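Local coordinates for protein glucose-6-phosphate isomerase (Plasmodium falciparum, PDB 3QKI) that probably catalyses the reversible conversion of alpha-D-glucose 6-phosphate to beta-D-fructose 6-phosphate, the second step of glycolysis, at residues 181-186 against 383-388; 186-191 against 519-524; 216-221 against 324-329; 377-382 against 443-448. All blocks are in the same frame, centred on the assembly; numbering follows the deposited sequence.

Contact 1: 181-186 against 383-388; sequences TEFVYE and QNLLKF
Phe183 and Lys387 bring the two backbones to 4.6 Å between their CA atoms, where helix 179-197 passes the loop that leaves strand 375-380. The loop contains a short 3-10 turn at 383-384 and reaches helix 388-400, with Lys387 at its N-cap position; in the phosphoglucose isomerase fold it links the mixed sheet to a helix carrying Gln394 and Glu398, both of which bind fructose 6-phosphate. One water joins the two backbones: it donates to Phe183 O and Asn384 O and accepts from Lys387 N, satisfying polar groups that do not meet directly. Away from the water-bridged backbones the contact is apolar. The flat ring of Phe183 is covered on one face by the Phe388 rim, Phe183 CE1 to Phe388 CD1 at 3.5 Å, with Val184 CG2 over the opposite face; the two rings are oblique, their planes at 58°. Leu385 CD2 comes to the edge of the Phe183 ring, and Phe388 also meets Tyr533 edge-to-face. On the more open side a lysine suits the place because its long chain is apolar until its end. With CG anti to its carbonyl carbon (chi1 -63°), Lys387 sets CG against both Glu182 CG and Glu186 CG; the bend at chi2 then carries CD and CE along the Glu182 carboxylate. Glu186 spends its carboxylate on Lys189 and on Arg233 of the second subunit, while Glu182 OE1 stays 4.6 Å from Lys387 NZ.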
# COMPACT_ATOMS: atom_id res chain seq x y z
N THR A 181 7.96 -10.17 -8.96
CA THR A 181 7.34 -10.49 -10.24
C THR A 181 6.18 -9.53 -10.54
O THR A 181 6.14 -8.98 -11.64
CB THR A 181 6.87 -11.95 -10.26
OG1 THR A 181 7.95 -12.77 -9.80
CG2 THR A 181 6.39 -12.40 -11.65
N GLU A 182 5.26 -9.32 -9.57
CA GLU A 182 4.12 -8.44 -9.79
C GLU A 182 4.56 -6.99 -10.02
O GLU A 182 3.99 -6.31 -10.89
CB GLU A 182 3.06 -8.56 -8.67
CG GLU A 182 1.85 -7.69 -9.00
CD GLU A 182 0.60 -8.00 -8.22
OE1 GLU A 182 0.70 -8.34 -7.03
OE2 GLU A 182 -0.50 -7.89 -8.81
N PHE A 183 5.61 -6.55 -9.32
CA PHE A 183 6.16 -5.21 -9.54
C PHE A 183 6.55 -5.10 -11.03
O PHE A 183 6.08 -4.19 -11.71
CB PHE A 183 7.36 -4.92 -8.58
CG PHE A 183 8.53 -4.15 -9.18
CD1 PHE A 183 8.33 -2.97 -9.89
CD2 PHE A 183 9.83 -4.63 -9.06
CE1 PHE A 183 9.40 -2.31 -10.51
CE2 PHE A 183 10.91 -3.94 -9.63
CZ PHE A 183 10.68 -2.78 -10.35
N VAL A 184 7.38 -6.02 -11.53
CA VAL A 184 7.89 -5.99 -12.91
C VAL A 184 6.77 -6.18 -13.93
O VAL A 184 6.76 -5.50 -14.95
CB VAL A 184 9.08 -6.96 -13.15
CG1 VAL A 184 9.61 -6.85 -14.60
CG2 VAL A 184 10.22 -6.70 -12.16
N TYR A 185 5.83 -7.08 -13.65
CA TYR A 185 4.71 -7.34 -14.52
C TYR A 185 3.87 -6.05 -14.76
O TYR A 185 3.67 -5.63 -15.90
CB TYR A 185 3.84 -8.49 -13.97
CG TYR A 185 2.63 -8.72 -14.83
CD1 TYR A 185 2.76 -9.24 -16.13
CD2 TYR A 185 1.36 -8.33 -14.40
CE1 TYR A 185 1.66 -9.36 -16.96
CE2 TYR A 185 0.26 -8.45 -15.24
CZ TYR A 185 0.41 -8.98 -16.51
OH TYR A 185 -0.68 -9.18 -17.30
N GLU A 186 3.40 -5.44 -13.70
CA GLU A 186 2.63 -4.21 -13.79
C GLU A 186 3.44 -3.04 -14.39
O GLU A 186 2.88 -2.24 -15.14
CB GLU A 186 2.05 -3.84 -12.42
CG GLU A 186 0.91 -4.76 -12.00
CD GLU A 186 -0.33 -4.70 -12.88
OE1 GLU A 186 -0.62 -3.63 -13.45
OE2 GLU A 186 -0.99 -5.75 -13.02
N GLN A 383 2.00 5.65 -12.64
CA GLN A 383 0.99 4.67 -12.25
C GLN A 383 1.39 3.20 -12.54
O GLN A 383 0.99 2.32 -11.77
CB GLN A 383 -0.39 5.03 -12.83
CG GLN A 383 -1.55 4.19 -12.29
CD GLN A 383 -1.81 4.36 -10.81
OE1 GLN A 383 -1.35 5.29 -10.16
NE2 GLN A 383 -2.53 3.43 -10.23
N ASN A 384 2.20 2.93 -13.59
CA ASN A 384 2.62 1.55 -13.88
C ASN A 384 3.54 0.98 -12.81
O ASN A 384 3.64 -0.23 -12.70
CB ASN A 384 3.10 1.36 -15.33
CG ASN A 384 2.00 1.65 -16.32
OD1 ASN A 384 0.82 1.55 -16.00
ND2 ASN A 384 2.34 2.06 -17.52
N LEU A 385 4.11 1.85 -11.95
CA LEU A 385 4.91 1.44 -10.80
C LEU A 385 4.03 1.23 -9.53
O LEU A 385 4.57 1.19 -8.43
CB LEU A 385 6.09 2.41 -10.56
CG LEU A 385 7.28 2.26 -11.56
CD1 LEU A 385 8.33 3.32 -11.30
CD2 LEU A 385 7.94 0.91 -11.46
N LEU A 386 2.69 1.05 -9.69
CA LEU A 386 1.78 0.85 -8.55
C LEU A 386 2.12 -0.34 -7.64
O LEU A 386 1.70 -0.34 -6.50
CB LEU A 386 0.26 0.91 -8.91
CG LEU A 386 -0.33 -0.16 -9.85
CD1 LEU A 386 -0.95 -1.26 -9.08
CD2 LEU A 386 -1.47 0.40 -10.67
N LYS A 387 2.89 -1.31 -8.13
CA LYS A 387 3.27 -2.47 -7.32
C LYS A 387 4.74 -2.45 -6.88
O LYS A 387 5.19 -3.40 -6.24
CB LYS A 387 2.90 -3.80 -8.02
CG LYS A 387 1.41 -3.99 -8.24
CD LYS A 387 0.67 -4.22 -6.97
CE LYS A 387 -0.81 -4.37 -7.19
NZ LYS A 387 -1.52 -4.52 -5.89
N PHE A 388 5.46 -1.36 -7.16
CA PHE A 388 6.89 -1.24 -6.78
C PHE A 388 7.06 -1.17 -5.26
O PHE A 388 7.82 -1.95 -4.71
CB PHE A 388 7.52 -0.02 -7.49
CG PHE A 388 8.98 0.22 -7.17
CD1 PHE A 388 9.95 -0.75 -7.48
CD2 PHE A 388 9.40 1.42 -6.60
CE1 PHE A 388 11.31 -0.51 -7.23
CE2 PHE A 388 10.77 1.65 -6.34
CZ PHE A 388 11.71 0.68 -6.66
O HOH W 1 4.59 -1.86 -10.61

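Contact 2: 186-191 against 519-524; sequences EAMKYY and DELNFY
Met188 is the bump that helix 179-197 pushes against the start of helix 523-543. Its chain, bent at chi2 (-41°) and again at chi3 (-57°), curls so that the methyl CE sits over the centre of the Phe523 ring, 3.8 Å from the centroid and only 10° off the normal. This is a CH-pi contact, with the sulfur farther above the same ring in a Met-aromatic contact; a flexible thioether suits a hollow that needs a curved filler. The methyl also presses on the backbone between Asn522 and Phe523. One turn on, Tyr191 fills a second groove: Asn522 CA stands over its ring at 4.0 Å from the centroid, Phe523 CE2 comes to one edge, and Glu520 OE2 lies in the ring plane beside CE2. Small Ala187 leaves room for Leu521 CD2, 4.2 Å from its CB. Asn522 is the N-cap of helix 523-543, its OD1 accepting from Thr525 N, which leaves ND2 to donate to a water. That water also donates to Glu520 OE1 and lies 2.6 Å from Tyr191 OH. Helix 179-197 is thus held to loop 520-522 and the first turn of helix 523-543 by apolar and CH-pi packing, while Tyr191, Glu520 and Asn522 share one water at the margin.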
# COMPACT_ATOMS: atom_id res chain seq x y z
N GLU A 186 3.40 -5.44 -13.70
CA GLU A 186 2.63 -4.21 -13.79
C GLU A 186 3.44 -3.04 -14.39
O GLU A 186 2.88 -2.24 -15.14
CB GLU A 186 2.05 -3.84 -12.42
CG GLU A 186 0.91 -4.76 -12.00
CD GLU A 186 -0.33 -4.70 -12.88
OE1 GLU A 186 -0.62 -3.63 -13.45
OE2 GLU A 186 -0.99 -5.75 -13.02
N ALA A 187 4.74 -2.96 -14.07
CA ALA A 187 5.60 -1.90 -14.58
C ALA A 187 5.77 -1.96 -16.10
O ALA A 187 5.76 -0.94 -16.77
CB ALA A 187 6.96 -1.96 -13.91
N MET A 188 5.96 -3.18 -16.61
CA MET A 188 6.32 -3.43 -18.00
C MET A 188 5.20 -3.77 -18.98
O MET A 188 5.42 -3.64 -20.18
CB MET A 188 7.43 -4.51 -18.05
CG MET A 188 8.72 -4.11 -17.33
SD MET A 188 9.25 -2.37 -17.56
CE MET A 188 9.37 -2.32 -19.36
N LYS A 189 4.07 -4.27 -18.50
CA LYS A 189 3.01 -4.71 -19.41
C LYS A 189 2.58 -3.71 -20.47
O LYS A 189 2.46 -4.09 -21.63
CB LYS A 189 1.85 -5.40 -18.69
CG LYS A 189 0.92 -4.46 -17.91
CD LYS A 189 -0.14 -5.29 -17.16
CE LYS A 189 -1.29 -4.43 -16.71
NZ LYS A 189 -2.10 -5.10 -15.65
N TYR A 190 2.38 -2.43 -20.09
CA TYR A 190 1.97 -1.39 -21.03
C TYR A 190 3.08 -1.00 -21.96
O TYR A 190 2.80 -0.66 -23.10
CB TYR A 190 1.30 -0.19 -20.35
CG TYR A 190 -0.11 -0.53 -19.94
CD1 TYR A 190 -1.12 -0.67 -20.89
CD2 TYR A 190 -0.42 -0.84 -18.61
CE1 TYR A 190 -2.42 -1.01 -20.53
CE2 TYR A 190 -1.72 -1.20 -18.24
CZ TYR A 190 -2.72 -1.27 -19.20
OH TYR A 190 -4.00 -1.66 -18.85
N TYR A 191 4.35 -1.12 -21.51
CA TYR A 191 5.47 -0.83 -22.42
C TYR A 191 5.46 -1.91 -23.51
O TYR A 191 5.54 -1.61 -24.70
CB TYR A 191 6.80 -0.81 -21.67
CG TYR A 191 7.98 -0.54 -22.57
CD1 TYR A 191 8.74 -1.59 -23.09
CD2 TYR A 191 8.32 0.76 -22.94
CE1 TYR A 191 9.81 -1.35 -23.95
CE2 TYR A 191 9.38 1.01 -23.81
CZ TYR A 191 10.12 -0.05 -24.32
OH TYR A 191 11.18 0.17 -25.16
N ASP A 519 15.16 8.32 -18.20
CA ASP A 519 14.60 8.80 -19.46
C ASP A 519 13.29 8.07 -19.81
O ASP A 519 12.27 8.69 -20.13
CB ASP A 519 15.63 8.74 -20.61
CG ASP A 519 16.08 7.35 -21.03
OD1 ASP A 519 15.94 6.39 -20.22
OD2 ASP A 519 16.59 7.22 -22.17
N GLU A 520 13.28 6.75 -19.67
CA GLU A 520 12.12 5.95 -20.04
C GLU A 520 12.08 4.72 -19.13
O GLU A 520 13.13 4.25 -18.69
CB GLU A 520 12.37 5.50 -21.50
CG GLU A 520 11.27 4.70 -22.17
CD GLU A 520 11.50 4.45 -23.65
OE1 GLU A 520 12.69 4.37 -24.06
OE2 GLU A 520 10.50 4.33 -24.40
N LEU A 521 10.90 4.16 -18.89
CA LEU A 521 10.78 2.90 -18.16
C LEU A 521 10.67 1.78 -19.20
O LEU A 521 9.58 1.45 -19.68
CB LEU A 521 9.61 2.89 -17.17
CG LEU A 521 9.46 1.60 -16.30
CD1 LEU A 521 10.77 1.25 -15.56
CD2 LEU A 521 8.30 1.72 -15.35
N ASN A 522 11.82 1.25 -19.62
CA ASN A 522 11.86 0.15 -20.56
C ASN A 522 12.39 -1.07 -19.77
O ASN A 522 12.56 -0.97 -18.54
CB ASN A 522 12.71 0.49 -21.80
CG ASN A 522 14.12 0.93 -21.52
OD1 ASN A 522 14.73 0.56 -20.52
ND2 ASN A 522 14.66 1.75 -22.39
N PHE A 523 12.58 -2.23 -20.41
CA PHE A 523 13.04 -3.43 -19.69
C PHE A 523 14.40 -3.25 -19.01
O PHE A 523 14.57 -3.65 -17.85
CB PHE A 523 13.00 -4.67 -20.59
CG PHE A 523 11.59 -5.16 -20.83
CD1 PHE A 523 10.99 -6.05 -19.96
CD2 PHE A 523 10.87 -4.72 -21.94
CE1 PHE A 523 9.67 -6.48 -20.16
CE2 PHE A 523 9.55 -5.17 -22.16
CZ PHE A 523 8.96 -6.04 -21.27
N TYR A 524 15.36 -2.64 -19.72
CA TYR A 524 16.70 -2.39 -19.22
C TYR A 524 16.66 -1.48 -17.97
O TYR A 524 17.26 -1.81 -16.95
CB TYR A 524 17.56 -1.78 -20.34
CG TYR A 524 18.96 -1.44 -19.89
CD1 TYR A 524 19.28 -0.16 -19.46
CD2 TYR A 524 19.97 -2.41 -19.89
CE1 TYR A 524 20.58 0.16 -19.07
CE2 TYR A 524 21.26 -2.10 -19.48
CZ TYR A 524 21.56 -0.82 -19.04
OH TYR A 524 22.81 -0.51 -18.59
O HOH W 2 13.10 1.98 -24.94

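Contact 3: 216-221 against 324-329; sequences NVFNVR and LSIAFG
Asn216 and Ala327 approach through their carbonyl oxygens, and a water bridges them, donating to Ala327 O at 2.8 Å and, at a longer 3.3 Å, to Asn216 O, which Tyr192 OH also reaches. The same water accepts from Phe218 N, so it ties the turn before strand 219-223 to the last turn of helix 318-328. The Asn216 side chain is occupied elsewhere, by Lys165 and the backbone of Arg154. Phe218 carries most of the packing. With CG anti to the carbonyl carbon (chi1 -68°), its ring is laid against the helix so that Ile326 CG2 stands over the centre of one face, 4.0 Å from the centroid and 11° off the normal. The two side chains cross at nearly a right angle. Ile326 O stands above the rim of that same face, 3.3 Å from Phe218 CE2, so a flat ring fits under both methyl and carbonyl; this oxygen takes a hydrogen bond from Arg154. Val220, already within the strand, adds a lighter touch, CG2 to Ala327 CB at 4.2 Å; alanine's small methyl lets the strand come near. The contact packs helix 318-328 on one face of the parallel five-stranded sheet, near its outermost strand 219-223. The chemistry implies apolar adhesion through one ring and two small branches, with water pairing the backbone groups where the chain turns.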
# COMPACT_ATOMS: atom_id res chain seq x y z
N ASN A 216 -0.51 -13.30 -27.62
CA ASN A 216 0.52 -13.02 -26.61
C ASN A 216 0.26 -11.84 -25.68
O ASN A 216 1.19 -11.15 -25.25
CB ASN A 216 1.95 -13.10 -27.19
CG ASN A 216 2.23 -14.43 -27.84
OD1 ASN A 216 1.72 -15.48 -27.43
ND2 ASN A 216 3.05 -14.43 -28.86
N VAL A 217 -1.03 -11.62 -25.37
CA VAL A 217 -1.49 -10.71 -24.34
C VAL A 217 -1.99 -11.70 -23.29
O VAL A 217 -3.13 -12.20 -23.39
CB VAL A 217 -2.58 -9.70 -24.75
CG1 VAL A 217 -3.07 -8.91 -23.54
CG2 VAL A 217 -2.06 -8.76 -25.83
N PHE A 218 -1.13 -12.06 -22.35
CA PHE A 218 -1.48 -13.03 -21.32
C PHE A 218 -2.20 -12.41 -20.14
O PHE A 218 -1.80 -11.34 -19.65
CB PHE A 218 -0.24 -13.79 -20.85
CG PHE A 218 0.33 -14.70 -21.91
CD1 PHE A 218 -0.05 -16.04 -21.98
CD2 PHE A 218 1.25 -14.22 -22.83
CE1 PHE A 218 0.49 -16.88 -22.95
CE2 PHE A 218 1.76 -15.06 -23.82
CZ PHE A 218 1.39 -16.39 -23.87
N ASN A 219 -3.26 -13.07 -19.67
CA ASN A 219 -3.98 -12.58 -18.51
C ASN A 219 -3.28 -13.20 -17.29
O ASN A 219 -3.58 -14.32 -16.90
CB ASN A 219 -5.45 -12.95 -18.62
CG ASN A 219 -6.33 -12.46 -17.50
OD1 ASN A 219 -5.91 -11.79 -16.54
ND2 ASN A 219 -7.60 -12.80 -17.59
N VAL A 220 -2.29 -12.48 -16.74
CA VAL A 220 -1.49 -12.95 -15.61
C VAL A 220 -2.16 -12.56 -14.30
O VAL A 220 -2.48 -11.40 -14.08
CB VAL A 220 -0.03 -12.45 -15.71
CG1 VAL A 220 0.83 -12.99 -14.58
CG2 VAL A 220 0.57 -12.82 -17.07
N ARG A 221 -2.38 -13.55 -13.43
CA ARG A 221 -2.97 -13.37 -12.10
C ARG A 221 -2.01 -13.90 -11.04
O ARG A 221 -1.28 -14.87 -11.28
CB ARG A 221 -4.33 -14.11 -12.00
CG ARG A 221 -5.30 -13.75 -13.13
CD ARG A 221 -6.39 -12.82 -12.68
NE ARG A 221 -7.32 -12.44 -13.75
CZ ARG A 221 -8.56 -12.91 -13.89
NH1 ARG A 221 -9.03 -13.83 -13.06
NH2 ARG A 221 -9.34 -12.45 -14.86
N LEU A 324 7.55 -13.96 -16.38
CA LEU A 324 7.74 -12.71 -17.14
C LEU A 324 8.19 -12.94 -18.59
O LEU A 324 7.84 -12.14 -19.46
CB LEU A 324 8.68 -11.73 -16.40
CG LEU A 324 8.19 -11.21 -15.02
CD1 LEU A 324 9.37 -10.63 -14.18
CD2 LEU A 324 7.02 -10.22 -15.16
N SER A 325 8.96 -14.02 -18.86
CA SER A 325 9.36 -14.38 -20.22
C SER A 325 8.13 -14.95 -20.96
O SER A 325 8.01 -14.75 -22.14
CB SER A 325 10.48 -15.42 -20.21
OG SER A 325 11.68 -14.87 -19.71
N ILE A 326 7.20 -15.61 -20.26
CA ILE A 326 5.96 -16.08 -20.91
C ILE A 326 5.13 -14.84 -21.32
O ILE A 326 4.72 -14.71 -22.47
CB ILE A 326 5.15 -17.05 -20.02
CG1 ILE A 326 5.87 -18.43 -19.90
CG2 ILE A 326 3.68 -17.22 -20.55
CD1 ILE A 326 5.40 -19.30 -18.74
N ALA A 327 4.96 -13.89 -20.38
CA ALA A 327 4.17 -12.68 -20.62
C ALA A 327 4.77 -11.76 -21.67
O ALA A 327 4.03 -11.20 -22.50
CB ALA A 327 3.99 -11.91 -19.31
N PHE A 328 6.11 -11.58 -21.65
CA PHE A 328 6.75 -10.58 -22.50
C PHE A 328 7.76 -11.06 -23.53
O PHE A 328 8.19 -10.25 -24.36
CB PHE A 328 7.41 -9.52 -21.62
CG PHE A 328 6.53 -8.92 -20.54
CD1 PHE A 328 5.23 -8.50 -20.84
CD2 PHE A 328 7.01 -8.75 -19.25
CE1 PHE A 328 4.43 -7.94 -19.85
CE2 PHE A 328 6.21 -8.15 -18.27
CZ PHE A 328 4.93 -7.74 -18.58
N GLY A 329 8.17 -12.32 -23.44
CA GLY A 329 9.20 -12.89 -24.31
C GLY A 329 10.55 -12.82 -23.62
O GLY A 329 10.85 -11.84 -22.91
O HOH W 3 1.37 -10.58 -22.05

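Contact 4: 377-382 against 443-448; sequences AILPYF and VELIGF
Val443 starts the pairing by resting CG1 against Ala377 CB, at 3.8 Å, and against Leu379 CD1; compact branches suit this face, which helix 428-437 covers. Glu444 N then donates to Ala377 O at 2.9 Å, nearly along the C=O axis, and Glu444 O receives Leu379 N. Its extended side chain turns to the other face, where OE1 lies beside Ile378 CD1; this buried carboxylate is satisfied by Tyr533 OH and a salt bridge to Arg536. Leu445 returns to the first face, with CD2 3.7 Å from Leu379 CB and within touch of the Tyr381 ring. These are neighbouring parallel strands, their directions 13° apart, inside the mixed sheet of the phosphoglucose isomerase fold. Ile446 N makes a weak bond to Leu379 O, whereas Ile446 O holds Tyr381 N at 2.6 Å. Pro380 is tolerated because its N lies on the side away from this strand; its CB packs on Ile446 CB at 4.2 Å. Tyr381 is the centre of an inverse gamma turn that ends direct pairing, and a water takes over, accepting from Phe448 N and donating to Tyr381 O. Phe448 points the edge of its ring, through CD1, at the face of Phe382, centroids 4.7 Å apart and planes at 58°.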
# COMPACT_ATOMS: atom_id res chain seq x y z
N ALA A 377 9.00 7.02 2.47
CA ALA A 377 7.88 7.01 1.53
C ALA A 377 8.44 6.78 0.11
O ALA A 377 9.28 7.56 -0.35
CB ALA A 377 7.08 8.31 1.59
N ILE A 378 7.99 5.69 -0.55
CA ILE A 378 8.41 5.33 -1.91
C ILE A 378 7.32 5.83 -2.80
O ILE A 378 6.20 5.32 -2.77
CB ILE A 378 8.63 3.81 -2.09
CG1 ILE A 378 9.75 3.29 -1.16
CG2 ILE A 378 8.93 3.48 -3.58
CD1 ILE A 378 11.26 3.86 -1.38
N LEU A 379 7.63 6.90 -3.53
CA LEU A 379 6.63 7.62 -4.33
C LEU A 379 6.97 7.75 -5.82
O LEU A 379 7.49 8.78 -6.25
CB LEU A 379 6.35 8.99 -3.68
CG LEU A 379 6.12 9.01 -2.17
CD1 LEU A 379 6.20 10.43 -1.65
CD2 LEU A 379 4.79 8.31 -1.79
N PRO A 380 6.71 6.70 -6.61
CA PRO A 380 6.97 6.80 -8.05
C PRO A 380 5.88 7.63 -8.74
O PRO A 380 4.69 7.35 -8.55
CB PRO A 380 6.97 5.34 -8.52
CG PRO A 380 6.08 4.62 -7.54
CD PRO A 380 6.10 5.39 -6.25
N TYR A 381 6.26 8.65 -9.53
CA TYR A 381 5.29 9.47 -10.28
C TYR A 381 5.06 8.76 -11.63
O TYR A 381 5.47 9.22 -12.69
CB TYR A 381 5.78 10.92 -10.40
CG TYR A 381 5.35 11.73 -9.20
CD1 TYR A 381 5.85 11.45 -7.93
CD2 TYR A 381 4.35 12.70 -9.31
CE1 TYR A 381 5.39 12.12 -6.80
CE2 TYR A 381 3.88 13.38 -8.18
CZ TYR A 381 4.38 13.07 -6.93
OH TYR A 381 3.92 13.73 -5.81
N PHE A 382 4.43 7.57 -11.54
CA PHE A 382 4.22 6.66 -12.66
C PHE A 382 3.26 5.58 -12.19
O PHE A 382 3.65 4.71 -11.41
CB PHE A 382 5.57 6.04 -13.11
CG PHE A 382 5.69 5.73 -14.58
CD1 PHE A 382 5.85 6.75 -15.52
CD2 PHE A 382 5.65 4.41 -15.04
CE1 PHE A 382 6.00 6.46 -16.89
CE2 PHE A 382 5.78 4.12 -16.42
CZ PHE A 382 5.97 5.14 -17.33
N VAL A 443 11.30 11.23 1.66
CA VAL A 443 10.65 10.67 0.48
C VAL A 443 11.67 10.31 -0.60
O VAL A 443 12.73 10.93 -0.71
CB VAL A 443 9.49 11.56 -0.08
CG1 VAL A 443 8.42 11.84 0.96
CG2 VAL A 443 9.99 12.87 -0.69
N GLU A 444 11.32 9.31 -1.42
CA GLU A 444 12.12 8.90 -2.57
C GLU A 444 11.15 8.97 -3.75
O GLU A 444 10.18 8.21 -3.81
CB GLU A 444 12.72 7.50 -2.35
CG GLU A 444 13.79 7.50 -1.27
CD GLU A 444 14.39 6.18 -0.84
OE1 GLU A 444 14.37 5.22 -1.64
OE2 GLU A 444 14.94 6.12 0.28
N LEU A 445 11.35 9.99 -4.60
CA LEU A 445 10.52 10.27 -5.78
C LEU A 445 11.20 9.72 -7.02
O LEU A 445 12.42 9.90 -7.19
CB LEU A 445 10.25 11.78 -5.95
CG LEU A 445 9.74 12.58 -4.71
CD1 LEU A 445 9.42 14.00 -5.09
CD2 LEU A 445 8.50 11.99 -4.14
N ILE A 446 10.43 8.96 -7.83
CA ILE A 446 10.91 8.30 -9.04
C ILE A 446 10.07 8.80 -10.20
O ILE A 446 8.83 8.78 -10.11
CB ILE A 446 10.90 6.74 -8.89
CG1 ILE A 446 11.80 6.32 -7.71
CG2 ILE A 446 11.38 6.07 -10.19
CD1 ILE A 446 11.42 5.03 -7.03
N GLY A 447 10.72 9.34 -11.22
CA GLY A 447 10.03 9.91 -12.37
C GLY A 447 10.73 9.58 -13.66
O GLY A 447 11.91 9.20 -13.65
N PHE A 448 9.98 9.70 -14.78
CA PHE A 448 10.47 9.42 -16.13
C PHE A 448 10.21 10.58 -17.06
O PHE A 448 9.27 11.35 -16.85
CB PHE A 448 9.82 8.13 -16.67
CG PHE A 448 10.07 6.96 -15.77
CD1 PHE A 448 9.21 6.67 -14.71
CD2 PHE A 448 11.21 6.17 -15.92
CE1 PHE A 448 9.49 5.63 -13.82
CE2 PHE A 448 11.49 5.13 -15.02
CZ PHE A 448 10.61 4.86 -13.99
O HOH W 4 7.10 9.92 -14.61

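How the contacts relate
Contacts 1 and 2 both use helix 179-197, share Glu186, and have centres 9 Å apart; Leu385 of the first packs on Leu521 of the second. Contact 4 lies in the mixed sheet, about 13 Å centre to centre from contact 1, and its strand 375-380 runs on into the loop of contact 1. Contact 3 is on the parallel five-stranded sheet; its centre is about 26 Å from that of contact 4, which it does not touch, but Phe328 reaches Met188 and Phe523 of contact 2. Along the chain contact 3 is nested within the loops closed by contacts 1 and 2, and contact 4 within that of contact 2. Helix 179-197 thus links the five-stranded sheet to loops that leave the mixed sheet, and contacts 1, 2 and 4 also touch the second subunit.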